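Local coordinates for protein multicopper oxidase (Pseudomonas thermotolerans, PDB 6VOW) that probably oxidises phenolic and related substrates at one copper centre and passes the electrons to a copper cluster that reduces dioxygen to water, as laccases do, at residues P46-M49 / H55-P58; E70-Q75 / R220-N225; A241-L246 / K258-G263. All coordinates share one frame; numbering follows the deposited sequence.

Contact 1 (P46-M49 / H55-P58); sequences PVDM and HVTP
M49 and T57 face each other as an antiparallel hydrogen-bonded pair, their CA atoms 5.1 Å apart. M49 N donates to T57 O at 2.9 Å, nearly straight and in the carbonyl plane; T57 N returns a bond of 2.8 Å to M49 O, with the donor tilted 17° from that carbonyl's plane. T57 O also receives a CA-H...O contact from D48 CA at 3.3 Å. D48 and P58 come next in the register.

Among the side chains, D48 leans across V56: its carboxylate oxygen OD2 lies 3.5 Å from V56 CG1, a van der Waals contact between a charged group and a methyl. The valine presents that methyl because CG1 stands opposite the backbone N (chi1 161°). The other oxygen, OD1, lies 3.7 Å from P58 CA, so the carboxylate spans the residues before and after T57. M49 and T57 point to the face of the sheet away from the side chains of D48 and P58. From there the thioether chain of M49 bends at chi3 and leads away from 55-58, while T57 OG1 is hydrogen-bonded to G180 O.

The contact lies at the surface, near the turn of the hairpin formed by strands 37-49 and 57-62. V47 continues the ladder by backbone bonding with A59, F182 packs on T57 and P58, and 57-62 is an edge strand of its sheet, paired with 37-49.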
loop_
_atom_site.group_PDB
_atom_site.type_symbol
_atom_site.label_atom_id
_atom_site.label_comp_id
_atom_site.label_asym_id
_atom_site.label_seq_id
_atom_site.Cartn_x
_atom_site.Cartn_y
_atom_site.Cartn_z
ATOM N N PRO A 46 16.635 8.252 -12.321
ATOM C CA PRO A 46 16.684 7.096 -13.173
ATOM C C PRO A 46 17.539 6.022 -12.585
ATOM O O PRO A 46 18.606 6.316 -12.122
ATOM C CB PRO A 46 17.309 7.641 -14.483
ATOM C CG PRO A 46 17.059 9.138 -14.489
ATOM C CD PRO A 46 17.078 9.492 -13.041
ATOM N N VAL A 47 17.041 4.801 -12.577
ATOM C CA VAL A 47 17.830 3.597 -12.227
ATOM C C VAL A 47 17.753 2.570 -13.384
ATOM O O VAL A 47 16.704 2.148 -13.703
ATOM C CB VAL A 47 17.320 2.847 -10.951
ATOM C CG1 VAL A 47 18.338 1.760 -10.561
ATOM C CG2 VAL A 47 17.099 3.754 -9.799
ATOM N N ASP A 48 18.866 2.226 -14.030
ATOM C CA ASP A 48 18.860 1.182 -15.049
ATOM C C ASP A 48 18.940 -0.090 -14.251
ATOM O O ASP A 48 19.720 -0.208 -13.321
ATOM C CB ASP A 48 20.033 1.289 -16.034
ATOM C CG ASP A 48 19.769 2.272 -17.153
ATOM O OD1 ASP A 48 18.731 2.939 -17.064
ATOM O OD2 ASP A 48 20.577 2.374 -18.137
ATOM N N MET A 49 18.099 -1.018 -14.589
ATOM C CA MET A 49 17.974 -2.257 -13.850
ATOM C C MET A 49 17.956 -3.400 -14.796
ATOM O O MET A 49 17.329 -3.310 -15.835
ATOM C CB MET A 49 16.648 -2.257 -13.197
ATOM C CG MET A 49 16.580 -1.254 -12.140
ATOM S SD MET A 49 15.095 -1.491 -11.258
ATOM C CE MET A 49 15.185 -3.171 -10.584
ATOM N N HIS A 55 19.628 -7.456 -20.247
ATOM C CA HIS A 55 18.790 -6.354 -20.780
ATOM C C HIS A 55 18.582 -5.274 -19.745
ATOM O O HIS A 55 18.460 -5.533 -18.549
ATOM C CB HIS A 55 17.396 -6.835 -21.141
ATOM C CG HIS A 55 17.331 -7.605 -22.416
ATOM N ND1 HIS A 55 17.225 -6.991 -23.648
ATOM C CD2 HIS A 55 17.325 -8.939 -22.650
ATOM C CE1 HIS A 55 17.174 -7.917 -24.587
ATOM N NE2 HIS A 55 17.216 -9.107 -24.008
ATOM N N VAL A 56 18.462 -4.060 -20.241
ATOM C CA VAL A 56 18.387 -2.881 -19.400
ATOM C C VAL A 56 17.008 -2.494 -19.431
ATOM O O VAL A 56 16.436 -2.380 -20.494
ATOM C CB VAL A 56 19.191 -1.706 -19.939
ATOM C CG1 VAL A 56 18.724 -0.383 -19.307
ATOM C CG2 VAL A 56 20.658 -1.960 -19.637
ATOM N N THR A 57 16.482 -2.255 -18.251
ATOM C CA THR A 57 15.188 -1.701 -18.099
ATOM C C THR A 57 15.439 -0.317 -17.541
ATOM O O THR A 57 16.227 -0.139 -16.569
ATOM C CB THR A 57 14.370 -2.490 -17.132
ATOM O OG1 THR A 57 14.139 -3.799 -17.667
ATOM C CG2 THR A 57 13.054 -1.747 -16.954
ATOM N N PRO A 58 14.815 0.675 -18.186
ATOM C CA PRO A 58 15.223 2.023 -17.855
ATOM C C PRO A 58 14.358 2.552 -16.716
ATOM O O PRO A 58 13.583 3.396 -16.952
ATOM C CB PRO A 58 15.014 2.769 -19.182
ATOM C CG PRO A 58 13.810 2.095 -19.786
ATOM C CD PRO A 58 14.005 0.641 -19.429
#

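Contact 2 (E70-Q75 / R220-N225)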
loop_
_atom_site.group_PDB
_atom_site.type_symbol
_atom_site.label_atom_id
_atom_site.label_comp_id
_atom_site.label_asym_id
_atom_site.label_seq_id
_atom_site.Cartn_x
_atom_site.Cartn_y
_atom_site.Cartn_z
ATOM N N GLU A 70 14.138 1.354 1.864
ATOM C CA GLU A 70 13.220 1.231 3.015
ATOM C C GLU A 70 13.311 2.481 3.950
ATOM O O GLU A 70 14.319 2.839 4.369
ATOM C CB GLU A 70 13.302 -0.114 3.802
ATOM C CG GLU A 70 12.045 -0.236 4.730
ATOM C CD GLU A 70 11.825 -1.600 5.429
ATOM O OE1 GLU A 70 11.946 -1.593 6.658
ATOM O OE2 GLU A 70 11.465 -2.650 4.823
ATOM N N LEU A 71 12.245 3.205 4.129
ATOM C CA LEU A 71 12.259 4.250 5.159
ATOM C C LEU A 71 11.790 3.693 6.516
ATOM O O LEU A 71 10.730 2.963 6.600
ATOM C CB LEU A 71 11.435 5.439 4.743
ATOM C CG LEU A 71 12.110 6.595 4.017
ATOM C CD1 LEU A 71 12.884 6.233 2.855
ATOM C CD2 LEU A 71 11.060 7.561 3.535
ATOM N N ARG A 72 12.552 3.973 7.573
ATOM C CA ARG A 72 12.054 3.550 8.939
ATOM C C ARG A 72 11.831 4.737 9.820
ATOM O O ARG A 72 12.653 5.687 9.775
ATOM C CB ARG A 72 13.042 2.736 9.737
ATOM C CG ARG A 72 13.674 1.593 9.073
ATOM C CD ARG A 72 12.746 0.445 8.978
ATOM N NE ARG A 72 12.611 -0.285 10.218
ATOM C CZ ARG A 72 12.407 -1.603 10.292
ATOM N NH1 ARG A 72 12.316 -2.415 9.227
ATOM N NH2 ARG A 72 12.285 -2.102 11.470
ATOM N N CYS A 73 10.730 4.677 10.580
ATOM C CA CYS A 73 10.494 5.593 11.657
ATOM C C CYS A 73 10.033 4.793 12.875
ATOM O O CYS A 73 10.046 3.541 12.879
ATOM C CB CYS A 73 9.450 6.644 11.282
ATOM S SG CYS A 73 9.466 8.225 12.323
ATOM N N ARG A 74 9.696 5.487 13.957
ATOM C CA ARG A 74 9.317 4.818 15.206
ATOM C C ARG A 74 8.120 5.547 15.559
ATOM O O ARG A 74 8.067 6.755 15.264
ATOM C CB ARG A 74 10.448 5.012 16.251
ATOM C CG ARG A 74 10.108 4.860 17.728
ATOM C CD ARG A 74 10.568 3.527 18.244
ATOM N NE ARG A 74 11.966 3.298 17.889
ATOM C CZ ARG A 74 12.546 2.099 17.832
ATOM N NH1 ARG A 74 11.861 0.983 18.082
ATOM N NH2 ARG A 74 13.826 2.002 17.499
ATOM N N GLN A 75 7.130 4.829 16.083
ATOM C CA GLN A 75 5.859 5.402 16.416
ATOM C C GLN A 75 5.998 6.475 17.452
ATOM O O GLN A 75 6.621 6.240 18.462
ATOM C CB GLN A 75 4.969 4.292 16.968
ATOM C CG GLN A 75 3.568 4.688 17.354
ATOM C CD GLN A 75 2.817 3.496 17.834
ATOM O OE1 GLN A 75 3.411 2.542 18.318
ATOM N NE2 GLN A 75 1.509 3.522 17.690
ATOM N N ARG A 220 8.523 -12.073 11.502
ATOM C CA ARG A 220 7.508 -11.154 11.004
ATOM C C ARG A 220 7.877 -10.771 9.590
ATOM O O ARG A 220 8.886 -10.075 9.364
ATOM C CB ARG A 220 7.590 -9.929 11.831
ATOM C CG ARG A 220 6.703 -8.832 11.369
ATOM C CD ARG A 220 6.997 -7.660 12.240
ATOM N NE ARG A 220 5.919 -6.702 12.208
ATOM C CZ ARG A 220 5.786 -5.758 13.119
ATOM N NH1 ARG A 220 6.650 -5.716 14.146
ATOM N NH2 ARG A 220 4.778 -4.879 13.037
ATOM N N LEU A 221 7.086 -11.248 8.647
ATOM C CA LEU A 221 7.284 -10.945 7.233
ATOM C C LEU A 221 6.403 -9.789 6.949
ATOM O O LEU A 221 5.167 -9.849 7.111
ATOM C CB LEU A 221 6.831 -12.121 6.333
ATOM C CG LEU A 221 7.487 -13.461 6.496
ATOM C CD1 LEU A 221 6.924 -14.411 5.451
ATOM C CD2 LEU A 221 8.956 -13.255 6.313
ATOM N N ARG A 222 7.031 -8.722 6.581
ATOM C CA ARG A 222 6.291 -7.493 6.266
ATOM C C ARG A 222 6.077 -7.559 4.765
ATOM O O ARG A 222 7.047 -7.551 4.028
ATOM C CB ARG A 222 7.155 -6.257 6.617
ATOM C CG ARG A 222 7.501 -6.173 8.085
ATOM C CD ARG A 222 8.460 -5.028 8.315
ATOM N NE ARG A 222 8.817 -4.799 9.743
ATOM C CZ ARG A 222 8.060 -4.179 10.639
ATOM N NH1 ARG A 222 6.881 -3.786 10.376
ATOM N NH2 ARG A 222 8.500 -3.989 11.894
ATOM N N LEU A 223 4.820 -7.637 4.332
ATOM C CA LEU A 223 4.502 -7.888 2.896
ATOM C C LEU A 223 3.868 -6.654 2.382
ATOM O O LEU A 223 2.821 -6.218 2.901
ATOM C CB LEU A 223 3.538 -9.029 2.795
ATOM C CG LEU A 223 4.325 -10.341 2.966
ATOM C CD1 LEU A 223 3.475 -11.428 3.595
ATOM C CD2 LEU A 223 4.759 -10.788 1.601
ATOM N N PHE A 224 4.525 -6.063 1.403
ATOM C CA PHE A 224 4.070 -4.840 0.769
ATOM C C PHE A 224 3.744 -5.111 -0.695
ATOM O O PHE A 224 4.576 -5.619 -1.460
ATOM C CB PHE A 224 5.151 -3.750 0.790
ATOM C CG PHE A 224 5.751 -3.470 2.127
ATOM C CD1 PHE A 224 6.748 -4.257 2.625
ATOM C CD2 PHE A 224 5.346 -2.382 2.859
ATOM C CE1 PHE A 224 7.338 -3.916 3.843
ATOM C CE2 PHE A 224 5.864 -2.097 4.099
ATOM C CZ PHE A 224 6.921 -2.837 4.561
ATOM N N ASN A 225 2.543 -4.757 -1.089
ATOM C CA ASN A 225 2.209 -4.881 -2.505
ATOM C C ASN A 225 2.467 -3.510 -3.116
ATOM O O ASN A 225 1.672 -2.555 -2.935
ATOM C CB ASN A 225 0.763 -5.363 -2.695
ATOM C CG ASN A 225 0.369 -5.416 -4.186
ATOM O OD1 ASN A 225 0.999 -4.775 -5.039
ATOM N ND2 ASN A 225 -0.674 -6.193 -4.494
#
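The guanidinium groups of R72 and R222 approach from two separate strands until their NH2 atoms are 4.3 Å apart, at an oblique angle. Beside them the carboxylate of E70 extends to the ring of F224, OE2 lying 4.4 Å from CE1, also obliquely. No hydrogen bond joins 70-75 directly to 220-225, whose backbones stay far apart, with the CA atoms of E70 and F224 11.2 Å from each other.

Acids hold the two guanidinium groups in place. R72 NH1 donates to E70 OE1 at 2.7 Å, a salt bridge from the strand back to the loop residue E70; the nitrogen meets OE1 nearly along its C-O axis, and the oxygen lies close to the guanidinium plane. The R72 chain folds back to make it, with chi1, chi2 and chi3 all turned the same way (-49°, -76° and -78°). The two arginines gather round the E166 carboxylate, OE1 pairing with R222 NH2 and OE2 with R72 NH1, and its negative charge probably draws them together. E156 takes R72 NH2, and E70 OE2 is fixed by a hydrogen bond with S168 OG.

On strand 218-225, the guanidinium groups of R220 and R222 lie face to face but offset, R222 NH2 3.3 Å above the R220 plane, near its rim. E157 and D269 pair with R220, and their charges probably balance the neighbouring cations.

The arrangement is a partly buried ionic network between cupredoxin-like beta domains of a multicopper oxidase. E156 ends strand 151-156, beside 71-74; E166 lies on strand 165-174, beside 218-225; and E157 lies on the connection between 151-156 and 165-174.

Contact 3 (A241-L246 / K258-G263); sequences ARLYAL and KEYWLG
Y260, with chi1 at -176°, extends its phenol away from its own backbone N and across from strand 260-262 to L243 and L246 on the facing strand. A chi1 of -40° in L246 places CG beside the backbone N and brings CD2 to the outer part of the phenol.

The two leucines share the CD2-CE2 side of the ring. L243 CD1 lies 3.7 Å from Y260 CD2, nearer the root of the ring, with CE2 a little farther. L246 takes the outer part: its CD2 is 3.8 Å from Y260 CE2 and 3.6 Å from Y260 OH, and its CB, CG and CD1 also gather round that oxygen, each 4.0 Å away. Both methyls approach obliquely, and each leucine side chain runs at a slant to the tyrosine. The contact is purely van der Waals, with no hydrogen bond across it, and the backbones stay well apart, L243 CA and Y260 CA being 9.3 Å from each other. Were Y260 replaced by alanine, L243 CD1 and L246 CD2 would probably lose their shared partner and a gap would open between the strands.

W261, next in the chain, points the other way. Its NE1 donates to E259 OE2 at 2.8 Å, within the indole plane but from above the carboxylate.

These residues join two sheets that face each other across the interior of a beta sandwich. Strand 240-246 lies between 267-273 and 249-255 in one sheet, and strand 260-262 forms an edge of the other, beside 232-235. I268 and I251 add to the apolar layer, I268 packing on both L246 and Y260 and I251 on both leucines.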
loop_
_atom_site.group_PDB
_atom_site.type_symbol
_atom_site.label_atom_id
_atom_site.label_comp_id
_atom_site.label_asym_id
_atom_site.label_seq_id
_atom_site.Cartn_x
_atom_site.Cartn_y
_atom_site.Cartn_z
ATOM N N ALA A 241 1.470 -19.921 9.637
ATOM C CA ALA A 241 1.582 -18.490 9.385
ATOM C C ALA A 241 0.361 -17.791 9.961
ATOM O O ALA A 241 -0.759 -18.289 9.870
ATOM C CB ALA A 241 1.778 -18.217 7.884
ATOM N N ARG A 242 0.610 -16.691 10.651
ATOM C CA ARG A 242 -0.455 -15.944 11.309
ATOM C C ARG A 242 -0.426 -14.504 10.905
ATOM O O ARG A 242 0.576 -13.891 10.851
ATOM C CB ARG A 242 -0.289 -16.040 12.819
ATOM C CG ARG A 242 -0.628 -17.415 13.299
ATOM C CD ARG A 242 -0.267 -17.594 14.745
ATOM N NE ARG A 242 -1.116 -18.611 15.329
ATOM C CZ ARG A 242 -2.098 -18.406 16.232
ATOM N NH1 ARG A 242 -2.394 -17.181 16.712
ATOM N NH2 ARG A 242 -2.811 -19.453 16.673
ATOM N N LEU A 243 -1.576 -13.968 10.598
ATOM C CA LEU A 243 -1.708 -12.606 10.307
ATOM C C LEU A 243 -1.705 -11.847 11.632
ATOM O O LEU A 243 -2.388 -12.230 12.542
ATOM C CB LEU A 243 -2.985 -12.412 9.545
ATOM C CG LEU A 243 -2.938 -13.062 8.147
ATOM C CD1 LEU A 243 -4.320 -12.977 7.517
ATOM C CD2 LEU A 243 -1.931 -12.353 7.273
ATOM N N TYR A 244 -0.897 -10.803 11.710
ATOM C CA TYR A 244 -0.866 -9.932 12.903
ATOM C C TYR A 244 -1.300 -8.527 12.658
ATOM O O TYR A 244 -1.633 -7.781 13.625
ATOM C CB TYR A 244 0.519 -9.872 13.465
ATOM C CG TYR A 244 0.824 -10.948 14.476
ATOM C CD1 TYR A 244 0.765 -12.277 14.121
ATOM C CD2 TYR A 244 1.085 -10.636 15.776
ATOM C CE1 TYR A 244 1.037 -13.285 15.043
ATOM C CE2 TYR A 244 1.352 -11.595 16.715
ATOM C CZ TYR A 244 1.352 -12.906 16.345
ATOM O OH TYR A 244 1.626 -13.790 17.283
ATOM N N ALA A 245 -1.227 -8.113 11.405
ATOM C CA ALA A 245 -1.694 -6.793 11.021
ATOM C C ALA A 245 -1.968 -6.683 9.555
ATOM O O ALA A 245 -1.263 -7.282 8.734
ATOM C CB ALA A 245 -0.649 -5.757 11.351
ATOM N N LEU A 246 -2.922 -5.816 9.247
ATOM C CA LEU A 246 -3.352 -5.543 7.841
ATOM C C LEU A 246 -3.378 -4.051 7.557
ATOM O O LEU A 246 -4.079 -3.244 8.286
ATOM C CB LEU A 246 -4.719 -6.111 7.584
ATOM C CG LEU A 246 -5.085 -7.454 8.150
ATOM C CD1 LEU A 246 -6.610 -7.709 7.971
ATOM C CD2 LEU A 246 -4.215 -8.529 7.523
ATOM N N LYS A 258 -5.784 -20.420 3.803
ATOM C CA LYS A 258 -5.596 -20.829 2.402
ATOM C C LYS A 258 -4.944 -19.733 1.603
ATOM O O LYS A 258 -3.990 -19.980 0.871
ATOM C CB LYS A 258 -6.960 -21.194 1.763
ATOM C CG LYS A 258 -6.964 -21.613 0.264
ATOM C CD LYS A 258 -5.833 -22.544 -0.180
ATOM C CE LYS A 258 -5.757 -23.852 0.614
ATOM N NZ LYS A 258 -6.391 -25.022 -0.065
ATOM N N GLU A 259 -5.457 -18.517 1.724
ATOM C CA GLU A 259 -4.848 -17.463 0.948
ATOM C C GLU A 259 -5.160 -16.122 1.515
ATOM O O GLU A 259 -6.096 -15.955 2.289
ATOM C CB GLU A 259 -5.213 -17.566 -0.557
ATOM C CG GLU A 259 -6.698 -17.720 -0.826
ATOM C CD GLU A 259 -7.009 -17.807 -2.315
ATOM O OE1 GLU A 259 -6.130 -18.185 -3.143
ATOM O OE2 GLU A 259 -8.164 -17.477 -2.630
ATOM N N TYR A 260 -4.320 -15.166 1.238
ATOM C CA TYR A 260 -4.707 -13.804 1.575
ATOM C C TYR A 260 -4.610 -12.977 0.289
ATOM O O TYR A 260 -3.591 -13.016 -0.375
ATOM C CB TYR A 260 -3.824 -13.264 2.687
ATOM C CG TYR A 260 -4.275 -11.904 3.099
ATOM C CD1 TYR A 260 -3.827 -10.769 2.421
ATOM C CD2 TYR A 260 -5.160 -11.732 4.167
ATOM C CE1 TYR A 260 -4.237 -9.507 2.798
ATOM C CE2 TYR A 260 -5.546 -10.494 4.530
ATOM C CZ TYR A 260 -5.054 -9.369 3.839
ATOM O OH TYR A 260 -5.499 -8.102 4.174
ATOM N N TRP A 261 -5.648 -12.241 -0.040
ATOM C CA TRP A 261 -5.673 -11.428 -1.275
ATOM C C TRP A 261 -5.085 -10.071 -0.988
ATOM O O TRP A 261 -5.747 -9.187 -0.391
ATOM C CB TRP A 261 -7.107 -11.260 -1.805
ATOM C CG TRP A 261 -7.682 -12.524 -2.417
ATOM C CD1 TRP A 261 -7.598 -13.776 -1.914
ATOM C CD2 TRP A 261 -8.424 -12.640 -3.629
ATOM N NE1 TRP A 261 -8.241 -14.657 -2.703
ATOM C CE2 TRP A 261 -8.750 -13.997 -3.783
ATOM C CE3 TRP A 261 -8.813 -11.739 -4.611
ATOM C CZ2 TRP A 261 -9.488 -14.476 -4.863
ATOM C CZ3 TRP A 261 -9.534 -12.199 -5.694
ATOM C CH2 TRP A 261 -9.868 -13.559 -5.814
ATOM N N LEU A 262 -3.834 -9.907 -1.370
ATOM C CA LEU A 262 -3.091 -8.701 -1.121
ATOM C C LEU A 262 -3.264 -7.873 -2.346
ATOM O O LEU A 262 -2.563 -8.071 -3.352
ATOM C CB LEU A 262 -1.560 -8.995 -0.965
ATOM C CG LEU A 262 -0.708 -7.857 -0.344
ATOM C CD1 LEU A 262 -1.210 -7.705 1.028
ATOM C CD2 LEU A 262 0.744 -8.232 -0.192
ATOM N N GLY A 263 -4.199 -6.971 -2.280
ATOM C CA GLY A 263 -4.359 -5.983 -3.326
ATOM C C GLY A 263 -3.274 -4.933 -3.445
ATOM O O GLY A 263 -2.470 -4.750 -2.556
#

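Contact 1 is a surface hairpin held by backbone bonds, contact 2 a partly buried meeting of charged side chains, and contact 3 buried apolar packing. The strands of contact 1 pair within one sheet; the other two contacts join strands of different sheets through side chains alone. Contacts 2 and 3 have a sheet in common, since strands 218-225 and 240-246 both flank 267-273. They also touch directly, N225 ND2 lying 2.9 Å from L262 O in a probable hydrogen bond. Contact 1 stands apart, its nearest atoms about 12 Å from contact 2 and about 18 Å from contact 3, although strand 57-62 leads on to strand 71-74.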